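Local coordinates for structural protein VP1 (Trichodysplasia spinulosa-associated polyomavirus, PDB 4U60) that forms the pentameric building block of the polyomavirus capsid and binds sialylated glycolipid receptors at the outer surface of the virus, at the interface of chains A and B. Numbering follows the deposited sequence. Chains: chain A/B, Structural protein VP1.

Contact 1: the interface of chains A and B. Residues chain A 108, 110, 112, 114, 120-122, 256; chain B 49-51.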
loop_
_atom_site.group_PDB
_atom_site.type_symbol
_atom_site.label_atom_id
_atom_site.label_comp_id
_atom_site.label_asym_id
_atom_site.label_seq_id
_atom_site.Cartn_x
_atom_site.Cartn_y
_atom_site.Cartn_z
ATOM N N VAL A 108 -16.476 4.285 19.478
ATOM C CA VAL A 108 -15.892 5.588 19.836
ATOM C C VAL A 108 -16.686 6.274 20.946
ATOM O O VAL A 108 -16.632 7.493 21.109
ATOM C CB VAL A 108 -15.759 6.508 18.604
ATOM C CG1 VAL A 108 -14.694 5.945 17.660
ATOM C CG2 VAL A 108 -17.079 6.658 17.875
ATOM N N MET A 110 -16.545 4.714 24.198
ATOM C CA MET A 110 -15.928 4.265 25.450
ATOM C C MET A 110 -15.349 5.462 26.202
ATOM O O MET A 110 -15.159 6.537 25.640
ATOM C CB MET A 110 -14.867 3.189 25.190
ATOM C CG MET A 110 -15.500 1.883 24.741
ATOM S SD MET A 110 -14.344 0.533 24.533
ATOM C CE MET A 110 -13.258 1.184 23.303
ATOM N N THR A 112 -12.876 7.474 27.043
ATOM C CA THR A 112 -11.567 7.707 26.437
ATOM C C THR A 112 -11.326 9.207 26.271
ATOM O O THR A 112 -12.243 10.028 26.413
ATOM C CB THR A 112 -11.488 7.071 25.040
ATOM O OG1 THR A 112 -12.604 7.528 24.246
ATOM C CG2 THR A 112 -11.514 5.575 25.127
ATOM N N ARG A 114 -10.973 12.387 23.946
ATOM C CA ARG A 114 -11.872 12.741 22.840
ATOM C C ARG A 114 -11.283 13.761 21.898
ATOM O O ARG A 114 -10.446 14.566 22.279
ATOM C CB ARG A 114 -13.156 13.401 23.312
ATOM C CG ARG A 114 -13.946 12.708 24.363
ATOM C CD ARG A 114 -15.129 13.572 24.742
ATOM N NE ARG A 114 -16.103 13.685 23.644
ATOM C CZ ARG A 114 -17.405 13.852 23.816
ATOM N NH1 ARG A 114 -17.905 13.993 25.044
ATOM N NH2 ARG A 114 -18.217 13.874 22.756
ATOM N N GLY A 120 -16.015 15.903 20.147
ATOM C CA GLY A 120 -15.931 14.878 19.112
ATOM C C GLY A 120 -15.931 13.452 19.624
ATOM O O GLY A 120 -16.248 13.191 20.798
ATOM N N ILE A 121 -15.602 12.526 18.732
ATOM C CA ILE A 121 -15.572 11.113 19.103
ATOM C C ILE A 121 -14.564 10.796 20.195
ATOM O O ILE A 121 -13.543 11.479 20.345
ATOM C CB ILE A 121 -15.222 10.188 17.907
ATOM C CG1 ILE A 121 -13.844 10.506 17.349
ATOM C CG2 ILE A 121 -16.274 10.317 16.822
ATOM C CD1 ILE A 121 -13.342 9.458 16.380
ATOM N N GLY A 122 -14.817 9.729 20.939
ATOM C CA GLY A 122 -13.780 9.108 21.739
ATOM C C GLY A 122 -12.724 8.519 20.817
ATOM O O GLY A 122 -13.036 8.036 19.723
ATOM N N LYS A 256 -9.316 8.698 29.523
ATOM C CA LYS A 256 -9.592 10.126 29.613
ATOM C C LYS A 256 -8.433 11.001 30.017
ATOM O O LYS A 256 -8.333 12.117 29.544
ATOM C CB LYS A 256 -10.722 10.397 30.606
ATOM C CG LYS A 256 -11.991 9.701 30.220
ATOM C CD LYS A 256 -13.196 10.420 30.736
ATOM C CE LYS A 256 -14.410 9.989 29.945
ATOM N NZ LYS A 256 -15.197 11.176 29.585
ATOM N N VAL B 49 -22.271 11.234 18.224
ATOM C CA VAL B 49 -21.516 10.372 19.111
ATOM C C VAL B 49 -21.351 11.031 20.496
ATOM O O VAL B 49 -21.056 12.224 20.602
ATOM C CB VAL B 49 -20.119 10.050 18.515
ATOM C CG1 VAL B 49 -19.229 9.363 19.540
ATOM C CG2 VAL B 49 -20.273 9.183 17.270
ATOM N N THR B 50 -21.551 10.237 21.545
ATOM C CA THR B 50 -21.313 10.677 22.922
ATOM C C THR B 50 -20.264 9.768 23.534
ATOM O O THR B 50 -19.969 8.701 22.993
ATOM C CB THR B 50 -22.601 10.689 23.796
ATOM O OG1 THR B 50 -23.036 9.350 24.046
ATOM C CG2 THR B 50 -23.700 11.504 23.126
ATOM N N VAL B 51 -19.670 10.209 24.634
ATOM C CA VAL B 51 -18.526 9.516 25.193
ATOM C C VAL B 51 -18.786 9.225 26.663
ATOM O O VAL B 51 -19.118 10.132 27.434
ATOM C CB VAL B 51 -17.242 10.339 24.994
ATOM C CG1 VAL B 51 -16.049 9.707 25.735
ATOM C CG2 VAL B 51 -16.939 10.490 23.508
HETATM O O HOH W 1 -17.625 11.967 28.958
#
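B:Val49 to B:Val51 runs as an extended stretch (phi/psi -128/127° at B:Val51) across A:Val108, A:Met110 and A:Arg114, in loop segments on both sides. B:Val51, with 71 Å² hidden, carries the contact. Its CG1 lies anti to the backbone N (chi1 173°), which sends that methyl toward the backbone carbonyl of A:Met110, with CG1 3.3 Å from the carbonyl O. The other methyl, CG2, sits over one face of the A:Arg114 guanidinium, offset toward the rim and 3.4 Å from CZ; the two side chains run antiparallel alongside one another. The carbonyl O of A:Gly120, at the guanidinium edge, accepts from A:Arg114 NE and NH2, each 2.9 Å away, a side-on grip nearly in plane. A:Gly120 is thus a second-shell residue whose two bonds fix the guanidinium's rotation, leaving one face turned to B:Val51 CG2. Further along, B:Val49 CG1 meets A:Val108 CG2 at 3.8 Å, the side chains nearly perpendicular. No direct polar bond spans the patch. Water 1 joins A:Lys256 NZ, the side-chain amine (2.6 Å), to the carbonyl O of B:Val51 (2.8 Å). The site packs neighbouring VP1 subunits together; B:Thr50 and B:Val51 belong to one glycan pocket and A:Arg114 lines another, so this packing may steady the receptor-binding surface.

Contact 2: the interface of chains A and B. Residues chain A 42-43, 45, 110, 263; chain B 146-147, 167, 170.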
loop_
_atom_site.group_PDB
_atom_site.type_symbol
_atom_site.label_atom_id
_atom_site.label_comp_id
_atom_site.label_asym_id
_atom_site.label_seq_id
_atom_site.Cartn_x
_atom_site.Cartn_y
_atom_site.Cartn_z
ATOM N N ASN A 42 -11.094 -5.387 32.504
ATOM C CA ASN A 42 -9.918 -5.167 31.650
ATOM C C ASN A 42 -9.325 -6.432 31.051
ATOM O O ASN A 42 -8.213 -6.394 30.536
ATOM C CB ASN A 42 -8.800 -4.397 32.383
ATOM C CG ASN A 42 -9.126 -2.925 32.582
ATOM O OD1 ASN A 42 -9.606 -2.244 31.664
ATOM N ND2 ASN A 42 -8.824 -2.410 33.759
ATOM N N TYR A 43 -10.080 -7.532 31.060
ATOM C CA TYR A 43 -9.656 -8.737 30.329
ATOM C C TYR A 43 -9.437 -8.386 28.866
ATOM O O TYR A 43 -10.244 -7.680 28.263
ATOM C CB TYR A 43 -10.724 -9.826 30.388
ATOM C CG TYR A 43 -10.354 -11.142 29.729
ATOM C CD1 TYR A 43 -9.155 -11.754 30.024
ATOM C CD2 TYR A 43 -11.211 -11.790 28.825
ATOM C CE1 TYR A 43 -8.806 -12.960 29.479
ATOM C CE2 TYR A 43 -10.853 -13.011 28.257
ATOM C CZ TYR A 43 -9.639 -13.590 28.609
ATOM O OH TYR A 43 -9.195 -14.809 28.133
ATOM N N TYR A 45 -6.946 -6.613 27.751
ATOM C CA TYR A 45 -6.137 -5.425 27.720
ATOM C C TYR A 45 -4.948 -5.642 28.667
ATOM O O TYR A 45 -4.983 -6.526 29.528
ATOM C CB TYR A 45 -6.912 -4.202 28.204
ATOM C CG TYR A 45 -8.090 -3.735 27.374
ATOM C CD1 TYR A 45 -9.324 -4.360 27.452
ATOM C CD2 TYR A 45 -7.974 -2.625 26.528
ATOM C CE1 TYR A 45 -10.420 -3.899 26.727
ATOM C CE2 TYR A 45 -9.053 -2.152 25.792
ATOM C CZ TYR A 45 -10.282 -2.793 25.891
ATOM O OH TYR A 45 -11.362 -2.330 25.186
ATOM N N MET A 110 -16.545 4.714 24.198
ATOM C CA MET A 110 -15.928 4.265 25.450
ATOM C C MET A 110 -15.349 5.462 26.202
ATOM O O MET A 110 -15.159 6.537 25.640
ATOM C CB MET A 110 -14.867 3.189 25.190
ATOM C CG MET A 110 -15.500 1.883 24.741
ATOM S SD MET A 110 -14.344 0.533 24.533
ATOM C CE MET A 110 -13.258 1.184 23.303
ATOM N N ARG A 263 -4.484 -3.272 23.666
ATOM C CA ARG A 263 -5.666 -4.058 23.378
ATOM C C ARG A 263 -5.295 -5.179 22.429
ATOM O O ARG A 263 -4.656 -4.916 21.397
ATOM C CB ARG A 263 -6.754 -3.188 22.734
ATOM C CG ARG A 263 -7.995 -3.935 22.251
ATOM C CD ARG A 263 -8.627 -4.795 23.333
ATOM N NE ARG A 263 -9.986 -5.233 23.002
ATOM C CZ ARG A 263 -10.662 -6.194 23.623
ATOM N NH1 ARG A 263 -10.099 -6.913 24.594
ATOM N NH2 ARG A 263 -11.920 -6.440 23.285
ATOM N N THR B 146 -16.763 -7.641 22.666
ATOM C CA THR B 146 -16.884 -6.213 22.887
ATOM C C THR B 146 -15.631 -5.632 23.539
ATOM O O THR B 146 -14.895 -6.319 24.265
ATOM C CB THR B 146 -18.120 -5.888 23.768
ATOM O OG1 THR B 146 -18.175 -4.480 24.053
ATOM C CG2 THR B 146 -18.091 -6.647 25.081
ATOM N N GLY B 147 -15.389 -4.355 23.278
ATOM C CA GLY B 147 -14.351 -3.628 23.994
ATOM C C GLY B 147 -14.657 -3.271 25.445
ATOM O O GLY B 147 -13.775 -2.885 26.198
ATOM N N GLN B 167 -17.443 -10.335 32.153
ATOM C CA GLN B 167 -16.105 -9.826 31.849
ATOM C C GLN B 167 -15.434 -10.575 30.704
ATOM O O GLN B 167 -14.664 -10.005 29.949
ATOM C CB GLN B 167 -15.207 -9.905 33.067
ATOM C CG GLN B 167 -15.771 -9.161 34.256
ATOM C CD GLN B 167 -16.512 -10.095 35.202
ATOM O OE1 GLN B 167 -17.622 -10.611 34.927
ATOM N NE2 GLN B 167 -15.867 -10.382 36.278
ATOM N N GLN B 170 -14.990 -9.614 26.686
ATOM C CA GLN B 170 -13.956 -8.785 26.070
ATOM C C GLN B 170 -12.951 -9.646 25.323
ATOM O O GLN B 170 -12.074 -9.112 24.641
ATOM C CB GLN B 170 -13.287 -7.882 27.095
ATOM C CG GLN B 170 -14.309 -6.902 27.664
ATOM C CD GLN B 170 -13.793 -5.880 28.650
ATOM O OE1 GLN B 170 -14.575 -5.093 29.184
ATOM N NE2 GLN B 170 -12.483 -5.865 28.893
HETATM O O HOH W 2 -13.219 -7.843 31.437
HETATM O O HOH W 3 -13.573 -4.389 31.708
#
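The A:Arg263 guanidinium has the carbonyl carbon of B:Gln170 at its edge, in plane, and A:Tyr45 CE1 on one face, 3.5 Å above the plane; the A:Tyr45 ring in turn carries A:Arg263 CD on a face, toward the rim. In this jelly-roll polyomavirus coat protein, A:Arg263 belongs to strand 260-264 and B:Gln170 ends the 3-10 helix 167-170. A:Arg263 approaches end-on: NH1 and NH2 both donate to the backbone O of B:Gln170, each at 3.0 Å, with that oxygen 16° out of the guanidinium plane. The tyrosine packed on the guanidinium may restrict how it tilts. The extended B:Gln170 side chain (chi2 -177°) carries its amide to A:Tyr43, where NE2 donates to the backbone O at 2.9 Å, on a lone pair and close to the amide plane. That amide stands 78° from the A:Tyr45 ring. The phenol OH of A:Tyr45 in turn donates to B:Gly147 O, again on a lone pair, at 2.7 Å. Two waters extend the network: water 3 lies 2.8 Å from A:Asn42 N and also meets the amide oxygen OE1 of B:Gln170, and water 2 bridges A:Tyr43 N to B:Gln167 O, 3.0 Å from the latter.

Contact 3: the interface of chains A and B. Residues chain A 116; chain B 113, 123, 254, 257-258, 260.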
loop_
_atom_site.group_PDB
_atom_site.type_symbol
_atom_site.label_atom_id
_atom_site.label_comp_id
_atom_site.label_asym_id
_atom_site.label_seq_id
_atom_site.Cartn_x
_atom_site.Cartn_y
_atom_site.Cartn_z
ATOM N N TYR A 116 -11.576 17.135 19.304
ATOM C CA TYR A 116 -12.229 18.453 19.151
ATOM C C TYR A 116 -12.822 19.052 20.433
ATOM O O TYR A 116 -14.026 19.211 20.558
ATOM C CB TYR A 116 -13.288 18.403 18.027
ATOM C CG TYR A 116 -12.708 17.955 16.701
ATOM C CD1 TYR A 116 -11.653 18.635 16.116
ATOM C CD2 TYR A 116 -13.226 16.858 16.037
ATOM C CE1 TYR A 116 -11.123 18.240 14.896
ATOM C CE2 TYR A 116 -12.698 16.436 14.832
ATOM C CZ TYR A 116 -11.665 17.138 14.259
ATOM O OH TYR A 116 -11.160 16.660 13.069
ATOM N N LYS B 113 -16.835 21.733 10.656
ATOM C CA LYS B 113 -15.581 22.402 11.001
ATOM C C LYS B 113 -14.810 22.645 9.698
ATOM O O LYS B 113 -15.013 21.942 8.706
ATOM C CB LYS B 113 -14.750 21.559 11.992
ATOM C CG LYS B 113 -15.080 21.839 13.450
ATOM C CD LYS B 113 -14.154 21.095 14.411
ATOM C CE LYS B 113 -12.804 21.768 14.486
ATOM N NZ LYS B 113 -12.896 23.178 14.949
ATOM N N PHE B 123 -14.288 20.251 6.532
ATOM C CA PHE B 123 -13.696 18.922 6.627
ATOM C C PHE B 123 -14.566 17.940 5.851
ATOM O O PHE B 123 -15.789 17.885 6.053
ATOM C CB PHE B 123 -13.645 18.407 8.069
ATOM C CG PHE B 123 -12.726 19.153 9.004
ATOM C CD1 PHE B 123 -11.905 20.197 8.599
ATOM C CD2 PHE B 123 -12.655 18.734 10.332
ATOM C CE1 PHE B 123 -11.092 20.842 9.511
ATOM C CE2 PHE B 123 -11.847 19.367 11.245
ATOM C CZ PHE B 123 -11.051 20.429 10.839
ATOM N N VAL B 254 -17.867 15.941 10.709
ATOM C CA VAL B 254 -17.454 16.775 11.829
ATOM C C VAL B 254 -18.227 18.077 11.759
ATOM O O VAL B 254 -17.951 18.948 10.915
ATOM C CB VAL B 254 -15.939 17.085 11.809
ATOM C CG1 VAL B 254 -15.551 17.881 13.050
ATOM C CG2 VAL B 254 -15.131 15.788 11.715
ATOM N N ASP B 257 -19.227 22.554 15.712
ATOM C CA ASP B 257 -18.756 22.637 17.078
ATOM C C ASP B 257 -17.937 21.432 17.494
ATOM O O ASP B 257 -17.479 21.354 18.636
ATOM C CB ASP B 257 -19.938 22.830 18.009
ATOM C CG ASP B 257 -20.683 24.112 17.720
ATOM O OD1 ASP B 257 -20.034 25.174 17.560
ATOM O OD2 ASP B 257 -21.921 24.064 17.643
ATOM N N GLY B 258 -17.729 20.507 16.565
ATOM C CA GLY B 258 -16.877 19.354 16.815
ATOM C C GLY B 258 -17.658 18.077 17.032
ATOM O O GLY B 258 -17.056 17.005 17.132
ATOM N N MET B 260 -19.663 14.817 16.172
ATOM C CA MET B 260 -19.374 13.877 15.072
ATOM C C MET B 260 -20.453 12.816 14.922
ATOM O O MET B 260 -21.061 12.385 15.898
ATOM C CB MET B 260 -18.001 13.241 15.282
ATOM C CG MET B 260 -16.913 14.284 15.077
ATOM S SD MET B 260 -15.250 13.787 15.578
ATOM C CE MET B 260 -14.783 12.587 14.340
HETATM O O HOH W 4 -14.673 21.628 18.948
#
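CG of A:Tyr116 is anti to the carbonyl carbon (chi1 -57°) and the ring points into chain B, where B:Lys113, bent at chi3 and chi4 (77° and 59°), folds its methylene chain over one ring face. The evidence for this cover is B:Lys113 CE at 3.7 Å from A:Tyr116 CD1, with CD above the plane and toward the rim; the contact uses the aliphatic part of the lysine. At the ring edge, in plane, lies the thioether sulfur of B:Met260, with SD 3.7 Å from A:Tyr116 CD2. B:Val254, the last residue of strand 241-254, lies across the tyrosine at roughly 90°, and its CG1 is 3.7 Å from A:Tyr116 CE2. B:Phe123 comes tip to tip: its CE2 is 3.3 Å from the phenol OH of A:Tyr116, and B:Lys113 CB packs on a face of the phenylalanine ring, so one lysine touches both aromatics. Nearer the backbone, A:Tyr116 CB rests 3.9 Å from B:Gly258 CA. Polar contact comes through water 4, which is 3.0 Å from A:Tyr116 O and 2.8 Å from B:Asp257 O. With 85 Å² of its surface hidden, A:Tyr116 plugs into the adjacent subunit, and the site thereby ties a loop of one VP1 copy to the next within the pentamer.

Contact 1 lies between the others: its centre of C-alpha atoms is about 13 Å from that of contact 3 and about 16 Å from that of contact 2, while contacts 2 and 3 are about 28 Å apart. Contacts 1 and 2 share A:Met110, whose backbone O serves the first and whose sulfur borders the second. Strand 260-264 appears in contact 2 through chain A and in contact 3 through chain B, so each subunit uses it toward both neighbours. Direct hydrogen bonds in contact 2 and largely apolar packing in contacts 1 and 3 complement each other along the subunit boundary, repeated in the five-copy assembly.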